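Local coordinates for protein neuraminidase (Influenza A virus, PDB 4K3Y) that forms the neuraminidase-like beta-propeller ectodomain of a bat influenza A virus surface protein whose enzymatic role is uncertain, at residues C[182-194]-C[224-236]. Numbering follows the deposited sequence.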
ATOM      1  N   ALA C 182      -9.176   8.323  31.938  1.00 87.43           N
ATOM      2  CA  ALA C 182      -8.589   9.186  32.953  1.00 85.40           C
ATOM      3  C   ALA C 182      -9.678   9.839  33.791  1.00 87.12           C
ATOM      4  O   ALA C 182      -9.562  11.011  34.159  1.00 93.68           O
ATOM      5  CB  ALA C 182      -7.714  10.241  32.308  1.00 79.05           C
ATOM      6  N   GLY C 183     -10.734   9.076  34.079  1.00 81.99           N
ATOM      7  CA  GLY C 183     -11.867   9.572  34.850  1.00 76.74           C
ATOM      8  C   GLY C 183     -13.060   9.972  33.999  1.00 78.52           C
ATOM      9  O   GLY C 183     -12.954  10.102  32.776  1.00 78.96           O
ATOM     10  N   TRP C 184     -14.201  10.186  34.648  1.00 80.56           N
ATOM     11  CA  TRP C 184     -15.444  10.482  33.942  1.00 75.49           C
ATOM     12  C   TRP C 184     -16.432  11.276  34.797  1.00 70.31           C
ATOM     13  O   TRP C 184     -16.361  11.242  36.024  1.00 79.50           O
ATOM     14  CB  TRP C 184     -16.095   9.174  33.465  1.00 82.48           C
ATOM     15  CG  TRP C 184     -16.456   8.230  34.586  1.00 76.88           C
ATOM     16  CD1 TRP C 184     -15.688   7.214  35.088  1.00 72.58           C
ATOM     17  CD2 TRP C 184     -17.676   8.218  35.338  1.00 75.17           C
ATOM     18  NE1 TRP C 184     -16.354   6.575  36.107  1.00 71.67           N
ATOM     19  CE2 TRP C 184     -17.577   7.171  36.279  1.00 75.55           C
ATOM     20  CE3 TRP C 184     -18.840   8.994  35.309  1.00 76.87           C
ATOM     21  CZ2 TRP C 184     -18.603   6.878  37.183  1.00 70.79           C
ATOM     22  CZ3 TRP C 184     -19.858   8.702  36.210  1.00 84.16           C
ATOM     23  CH2 TRP C 184     -19.730   7.653  37.136  1.00 74.57           C
ATOM     24  N   LYS C 185     -17.350  11.992  34.152  1.00 64.29           N
ATOM     25  CA  LYS C 185     -18.421  12.668  34.884  1.00 81.98           C
ATOM     26  C   LYS C 185     -19.786  12.202  34.402  1.00 85.41           C
ATOM     27  O   LYS C 185     -20.007  12.048  33.202  1.00 84.61           O
ATOM     28  CB  LYS C 185     -18.311  14.201  34.768  1.00 83.36           C
ATOM     29  CG  LYS C 185     -19.337  14.988  35.612  1.00 93.79           C
ATOM     30  CD  LYS C 185     -19.407  14.475  37.062  1.00114.64           C
ATOM     31  CE  LYS C 185     -20.388  15.279  37.925  1.00117.32           C
ATOM     32  NZ  LYS C 185     -20.412  14.821  39.352  1.00111.85           N
ATOM     33  N   ALA C 186     -20.702  11.963  35.337  1.00 85.22           N
ATOM     34  CA  ALA C 186     -22.095  11.728  34.963  1.00 79.01           C
ATOM     35  C   ALA C 186     -22.751  13.054  34.550  1.00 84.29           C
ATOM     36  O   ALA C 186     -22.602  14.075  35.220  1.00 93.63           O
ATOM     37  CB  ALA C 186     -22.865  11.070  36.101  1.00 58.69           C
ATOM     38  N   LEU C 187     -23.464  13.040  33.434  1.00 78.92           N
ATOM     39  CA  LEU C 187     -24.107  14.251  32.958  1.00 71.16           C
ATOM     40  C   LEU C 187     -25.565  14.277  33.395  1.00 77.60           C
ATOM     41  O   LEU C 187     -26.246  13.243  33.409  1.00 84.95           O
ATOM     42  CB  LEU C 187     -24.013  14.339  31.437  1.00 62.96           C
ATOM     43  CG  LEU C 187     -22.605  14.336  30.837  1.00 62.49           C
ATOM     44  CD1 LEU C 187     -22.672  13.895  29.404  1.00 53.45           C
ATOM     45  CD2 LEU C 187     -21.968  15.708  30.913  1.00 72.31           C
ATOM     46  N   ASP C 188     -26.043  15.462  33.751  1.00 71.43           N
ATOM     47  CA  ASP C 188     -27.415  15.597  34.195  1.00 84.42           C
ATOM     48  C   ASP C 188     -28.345  15.767  32.995  1.00 82.56           C
ATOM     49  O   ASP C 188     -28.504  16.873  32.475  1.00 81.42           O
ATOM     50  CB  ASP C 188     -27.542  16.778  35.155  1.00 92.05           C
ATOM     51  CG  ASP C 188     -28.834  16.752  35.940  1.00 94.48           C
ATOM     52  OD1 ASP C 188     -29.460  15.672  36.006  1.00101.19           O
ATOM     53  OD2 ASP C 188     -29.215  17.808  36.490  1.00 88.21           O
ATOM     54  N   THR C 189     -28.948  14.664  32.557  1.00 74.22           N
ATOM     55  CA  THR C 189     -29.901  14.693  31.447  1.00 67.40           C
ATOM     56  C   THR C 189     -31.322  14.369  31.909  1.00 73.68           C
ATOM     57  O   THR C 189     -32.040  13.609  31.253  1.00 79.97           O
ATOM     58  CB  THR C 189     -29.488  13.736  30.316  1.00 60.33           C
ATOM     59  OG1 THR C 189     -29.248  12.426  30.855  1.00 63.10           O
ATOM     60  CG2 THR C 189     -28.219  14.248  29.631  1.00 60.31           C
ATOM     61  N   THR C 190     -31.717  14.940  33.044  1.00 69.90           N
ATOM     62  CA  THR C 190     -33.071  14.754  33.558  1.00 78.50           C
ATOM     63  C   THR C 190     -34.050  15.526  32.693  1.00 77.82           C
ATOM     64  O   THR C 190     -33.937  16.752  32.554  1.00 69.17           O
ATOM     65  CB  THR C 190     -33.218  15.231  35.021  1.00 85.61           C
ATOM     66  OG1 THR C 190     -31.998  15.846  35.451  1.00 92.13           O
ATOM     67  CG2 THR C 190     -33.542  14.056  35.940  1.00 81.23           C
ATOM     68  N   GLY C 191     -34.995  14.804  32.095  1.00 78.99           N
ATOM     69  CA  GLY C 191     -36.035  15.432  31.301  1.00 69.09           C
ATOM     70  C   GLY C 191     -35.788  15.462  29.807  1.00 76.26           C
ATOM     71  O   GLY C 191     -36.677  15.857  29.055  1.00 76.16           O
ATOM     72  N   PHE C 192     -34.590  15.065  29.370  1.00 78.51           N
ATOM     73  CA  PHE C 192     -34.314  14.919  27.935  1.00 73.51           C
ATOM     74  C   PHE C 192     -33.423  13.728  27.594  1.00 79.55           C
ATOM     75  O   PHE C 192     -32.908  13.036  28.479  1.00 87.56           O
ATOM     76  CB  PHE C 192     -33.714  16.198  27.338  1.00 76.25           C
ATOM     77  CG  PHE C 192     -32.361  16.557  27.888  1.00 78.38           C
ATOM     78  CD1 PHE C 192     -32.248  17.181  29.121  1.00 82.65           C
ATOM     79  CD2 PHE C 192     -31.205  16.287  27.170  1.00 77.82           C
ATOM     80  CE1 PHE C 192     -31.009  17.520  29.633  1.00 79.91           C
ATOM     81  CE2 PHE C 192     -29.954  16.626  27.677  1.00 79.56           C
ATOM     82  CZ  PHE C 192     -29.859  17.243  28.911  1.00 73.59           C
ATOM     83  N   ASN C 193     -33.252  13.509  26.293  1.00 74.07           N
ATOM     84  CA  ASN C 193     -32.410  12.437  25.764  1.00 60.74           C
ATOM     85  C   ASN C 193     -31.268  13.025  24.908  1.00 62.42           C
ATOM     86  O   ASN C 193     -31.471  14.018  24.199  1.00 68.41           O
ATOM     87  CB  ASN C 193     -33.275  11.454  24.967  1.00 57.01           C
ATOM     88  CG  ASN C 193     -32.457  10.397  24.244  1.00 66.20           C
ATOM     89  OD1 ASN C 193     -31.608   9.724  24.847  1.00 63.23           O
ATOM     90  ND2 ASN C 193     -32.703  10.249  22.936  1.00 55.47           N
ATOM     91  N   PHE C 194     -30.077  12.422  24.974  1.00 56.68           N
ATOM     92  CA  PHE C 194     -28.885  12.998  24.347  1.00 58.07           C
ATOM     93  C   PHE C 194     -28.022  11.963  23.604  1.00 63.54           C
ATOM     94  O   PHE C 194     -26.922  11.611  24.063  1.00 61.04           O
ATOM     95  CB  PHE C 194     -28.042  13.707  25.417  1.00 52.70           C
ATOM     96  CG  PHE C 194     -27.049  14.691  24.859  1.00 64.05           C
ATOM     97  CD1 PHE C 194     -27.487  15.881  24.287  1.00 64.36           C
ATOM     98  CD2 PHE C 194     -25.675  14.442  24.918  1.00 58.90           C
ATOM     99  CE1 PHE C 194     -26.577  16.814  23.769  1.00 61.36           C
ATOM    100  CE2 PHE C 194     -24.765  15.367  24.409  1.00 54.15           C
ATOM    101  CZ  PHE C 194     -25.220  16.557  23.831  1.00 58.16           C
ATOM    102  N   PHE C 224     -18.367  21.939  27.206  1.00 64.40           N
ATOM    103  CA  PHE C 224     -17.598  21.582  28.395  1.00 74.08           C
ATOM    104  C   PHE C 224     -16.099  21.822  28.206  1.00 78.47           C
ATOM    105  O   PHE C 224     -15.592  21.793  27.077  1.00 67.94           O
ATOM    106  CB  PHE C 224     -17.853  20.121  28.797  1.00 65.85           C
ATOM    107  CG  PHE C 224     -17.429  19.118  27.760  1.00 71.77           C
ATOM    108  CD1 PHE C 224     -18.307  18.719  26.766  1.00 70.03           C
ATOM    109  CD2 PHE C 224     -16.144  18.566  27.781  1.00 75.03           C
ATOM    110  CE1 PHE C 224     -17.912  17.785  25.810  1.00 72.86           C
ATOM    111  CE2 PHE C 224     -15.740  17.630  26.824  1.00 58.94           C
ATOM    112  CZ  PHE C 224     -16.620  17.236  25.847  1.00 62.72           C
ATOM    113  N   ASP C 225     -15.401  22.070  29.313  1.00 76.58           N
ATOM    114  CA  ASP C 225     -13.950  22.229  29.277  1.00 74.62           C
ATOM    115  C   ASP C 225     -13.276  21.005  29.882  1.00 74.44           C
ATOM    116  O   ASP C 225     -13.959  20.037  30.243  1.00 74.06           O
ATOM    117  CB  ASP C 225     -13.495  23.532  29.959  1.00 89.46           C
ATOM    118  CG  ASP C 225     -14.122  23.738  31.332  1.00 93.97           C
ATOM    119  OD1 ASP C 225     -14.170  22.772  32.126  1.00 92.02           O
ATOM    120  OD2 ASP C 225     -14.562  24.876  31.617  1.00 94.59           O
ATOM    121  N   GLN C 226     -11.945  21.051  29.988  1.00 73.86           N
ATOM    122  CA  GLN C 226     -11.165  19.890  30.420  1.00 80.92           C
ATOM    123  C   GLN C 226     -11.398  19.518  31.881  1.00 85.95           C
ATOM    124  O   GLN C 226     -11.118  18.386  32.288  1.00 87.22           O
ATOM    125  CB  GLN C 226      -9.673  20.094  30.146  1.00 91.23           C
ATOM    126  CG  GLN C 226      -9.088  21.391  30.677  1.00101.32           C
ATOM    127  CD  GLN C 226      -7.663  21.607  30.205  1.00114.32           C
ATOM    128  OE1 GLN C 226      -6.962  20.658  29.849  1.00118.70           O
ATOM    129  NE2 GLN C 226      -7.230  22.860  30.189  1.00112.19           N
ATOM    130  N   SER C 227     -11.919  20.463  32.661  1.00 84.30           N
ATOM    131  CA  SER C 227     -12.225  20.220  34.068  1.00 91.35           C
ATOM    132  C   SER C 227     -13.613  19.595  34.250  1.00 99.29           C
ATOM    133  O   SER C 227     -14.115  19.503  35.369  1.00115.08           O
ATOM    134  CB  SER C 227     -12.092  21.519  34.876  1.00 94.53           C
ATOM    135  OG  SER C 227     -12.664  22.624  34.196  1.00106.28           O
ATOM    136  N   PHE C 228     -14.211  19.161  33.141  1.00 95.39           N
ATOM    137  CA  PHE C 228     -15.583  18.633  33.108  1.00 88.67           C
ATOM    138  C   PHE C 228     -16.641  19.605  33.630  1.00 83.68           C
ATOM    139  O   PHE C 228     -17.661  19.205  34.199  1.00 73.32           O
ATOM    140  CB  PHE C 228     -15.697  17.282  33.819  1.00 85.75           C
ATOM    141  CG  PHE C 228     -15.110  16.144  33.043  1.00 86.40           C
ATOM    142  CD1 PHE C 228     -14.816  16.282  31.694  1.00 82.49           C
ATOM    143  CD2 PHE C 228     -14.852  14.930  33.662  1.00 92.20           C
ATOM    144  CE1 PHE C 228     -14.272  15.227  30.974  1.00 79.60           C
ATOM    145  CE2 PHE C 228     -14.307  13.870  32.946  1.00 91.10           C
ATOM    146  CZ  PHE C 228     -14.023  14.022  31.600  1.00 82.37           C
ATOM    147  N   THR C 229     -16.400  20.889  33.419  1.00 84.07           N
ATOM    148  CA  THR C 229     -17.411  21.885  33.708  1.00 89.42           C
ATOM    149  C   THR C 229     -18.309  22.054  32.475  1.00 89.90           C
ATOM    150  O   THR C 229     -17.881  22.548  31.419  1.00 81.10           O
ATOM    151  CB  THR C 229     -16.773  23.219  34.124  1.00 83.04           C
ATOM    152  OG1 THR C 229     -15.921  23.005  35.261  1.00 82.08           O
ATOM    153  CG2 THR C 229     -17.850  24.231  34.464  1.00 66.80           C
ATOM    154  N   TYR C 230     -19.555  21.625  32.613  1.00 89.76           N
ATOM    155  CA  TYR C 230     -20.461  21.609  31.478  1.00 88.95           C
ATOM    156  C   TYR C 230     -21.723  22.414  31.725  1.00 87.58           C
ATOM    157  O   TYR C 230     -22.142  22.642  32.866  1.00 85.88           O
ATOM    158  CB  TYR C 230     -20.853  20.166  31.105  1.00 76.85           C
ATOM    159  CG  TYR C 230     -21.747  19.482  32.128  1.00 75.12           C
ATOM    160  CD1 TYR C 230     -21.195  18.772  33.189  1.00 74.87           C
ATOM    161  CD2 TYR C 230     -23.138  19.548  32.033  1.00 67.82           C
ATOM    162  CE1 TYR C 230     -21.999  18.146  34.128  1.00 82.10           C
ATOM    163  CE2 TYR C 230     -23.949  18.924  32.974  1.00 71.93           C
ATOM    164  CZ  TYR C 230     -23.375  18.223  34.019  1.00 77.88           C
ATOM    165  OH  TYR C 230     -24.164  17.595  34.959  1.00 77.02           O
ATOM    166  N   THR C 231     -22.321  22.835  30.626  1.00 72.65           N
ATOM    167  CA  THR C 231     -23.682  23.292  30.644  1.00 85.20           C
ATOM    168  C   THR C 231     -24.386  22.755  29.389  1.00 88.05           C
ATOM    169  O   THR C 231     -23.813  22.750  28.289  1.00 75.75           O
ATOM    170  CB  THR C 231     -23.767  24.833  30.798  1.00 87.04           C
ATOM    171  OG1 THR C 231     -24.979  25.315  30.201  1.00 95.03           O
ATOM    172  CG2 THR C 231     -22.573  25.514  30.150  1.00 75.94           C
ATOM    173  N   PHE C 232     -25.600  22.239  29.580  1.00 82.11           N
ATOM    174  CA  PHE C 232     -26.451  21.834  28.472  1.00 73.89           C
ATOM    175  C   PHE C 232     -27.274  23.047  28.041  1.00 80.67           C
ATOM    176  O   PHE C 232     -27.806  23.770  28.885  1.00 83.42           O
ATOM    177  CB  PHE C 232     -27.407  20.713  28.898  1.00 69.20           C
ATOM    178  CG  PHE C 232     -26.800  19.329  28.882  1.00 73.25           C
ATOM    179  CD1 PHE C 232     -26.681  18.616  27.694  1.00 67.45           C
ATOM    180  CD2 PHE C 232     -26.384  18.722  30.062  1.00 82.59           C
ATOM    181  CE1 PHE C 232     -26.138  17.330  27.676  1.00 67.81           C
ATOM    182  CE2 PHE C 232     -25.842  17.434  30.050  1.00 85.17           C
ATOM    183  CZ  PHE C 232     -25.721  16.742  28.853  1.00 76.77           C
ATOM    184  N   LYS C 233     -27.389  23.279  26.737  1.00 71.21           N
ATOM    185  CA  LYS C 233     -28.233  24.372  26.267  1.00 69.60           C
ATOM    186  C   LYS C 233     -29.355  23.885  25.356  1.00 76.79           C
ATOM    187  O   LYS C 233     -29.329  22.762  24.863  1.00 84.31           O
ATOM    188  CB  LYS C 233     -27.398  25.447  25.578  1.00 66.10           C
ATOM    189  CG  LYS C 233     -26.144  25.812  26.347  1.00 72.42           C
ATOM    190  CD  LYS C 233     -25.701  27.231  26.044  1.00 78.41           C
ATOM    191  CE  LYS C 233     -24.472  27.605  26.852  1.00 81.97           C
ATOM    192  NZ  LYS C 233     -23.995  28.970  26.493  1.00 89.21           N
ATOM    193  N   GLU C 234     -30.357  24.728  25.157  1.00 79.40           N
ATOM    194  CA  GLU C 234     -31.432  24.406  24.230  1.00 76.91           C
ATOM    195  C   GLU C 234     -31.628  25.552  23.257  1.00 79.50           C
ATOM    196  O   GLU C 234     -31.881  26.682  23.669  1.00 93.60           O
ATOM    197  CB  GLU C 234     -32.736  24.138  24.967  1.00 68.53           C
ATOM    198  CG  GLU C 234     -33.917  23.965  24.031  1.00 80.32           C
ATOM    199  CD  GLU C 234     -34.041  22.540  23.497  1.00 94.15           C
ATOM    200  OE1 GLU C 234     -33.301  21.652  23.979  1.00 97.51           O
ATOM    201  OE2 GLU C 234     -34.887  22.305  22.607  1.00 91.48           O
ATOM    202  N   PRO C 235     -31.511  25.263  21.958  1.00 77.46           N
ATOM    203  CA  PRO C 235     -31.636  26.292  20.923  1.00 81.76           C
ATOM    204  C   PRO C 235     -32.993  26.986  20.974  1.00 84.59           C
ATOM    205  O   PRO C 235     -34.041  26.346  21.135  1.00 83.77           O
ATOM    206  CB  PRO C 235     -31.462  25.509  19.612  1.00 73.91           C
ATOM    207  CG  PRO C 235     -31.755  24.087  19.961  1.00 70.82           C
ATOM    208  CD  PRO C 235     -31.318  23.920  21.388  1.00 73.49           C
ATOM    209  N   CYS C 236     -32.947  28.305  20.853  1.00 88.40           N
ATOM    210  CA  CYS C 236     -34.133  29.135  20.952  1.00 87.07           C
ATOM    211  C   CYS C 236     -34.685  29.421  19.554  1.00 81.72           C
ATOM    212  O   CYS C 236     -35.417  30.389  19.342  1.00 87.98           O
ATOM    213  CB  CYS C 236     -33.793  30.431  21.703  1.00 76.61           C
ATOM    214  SG  CYS C 236     -33.191  30.171  23.404  1.00110.38           S
TER
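Phe-232 meets two phenylalanines of the 182-194 segment at once, and the cluster illustrates how edge-to-face stacking can tie the loop that follows one blade's outer strand to the outer strand of the next. Its ring plays both parts: the edge of Phe-192 comes down on its face, CZ lying over the centre, with planes at 70°. In turn the edge of Phe-232 puts its CE1 over the middle of the Phe-194 ring, with Phe-232 CE1 3.9 Å from Phe-194 CD1 and the planes at 85°. Aliphatic groups fill in around this ring, Thr-189 CG2 reaching Phe-232 CZ at 3.6 Å and Leu-187 CB lying at its edge.

In this beta-propeller the contact packs two neighbouring blades together. Strands 180-187 and 230-233 are each the last, outermost strand of a four-stranded antiparallel sheet, and their short axes come no closer than 9.9 Å, a spacing bridged by side chains.

A CH-pi contact comes next: Leu-187 CD2 stands almost on the normal of the Tyr-230 ring, 3.9 Å from its centroid. With CG lodged between backbone N and carbonyl carbon (chi1 69°), the tyrosine extends across the gap. There Tyr-230 OH accepts a bent hydrogen bond from Asp-188 N at 3.1 Å.

Toward the N-terminal ends of both segments, Phe-228, at the end of a type I turn, lies against Lys-185 CB, 3.7 Å from Phe-228 CD2, while Arg-175 adds a cation-pi contact to the same ring.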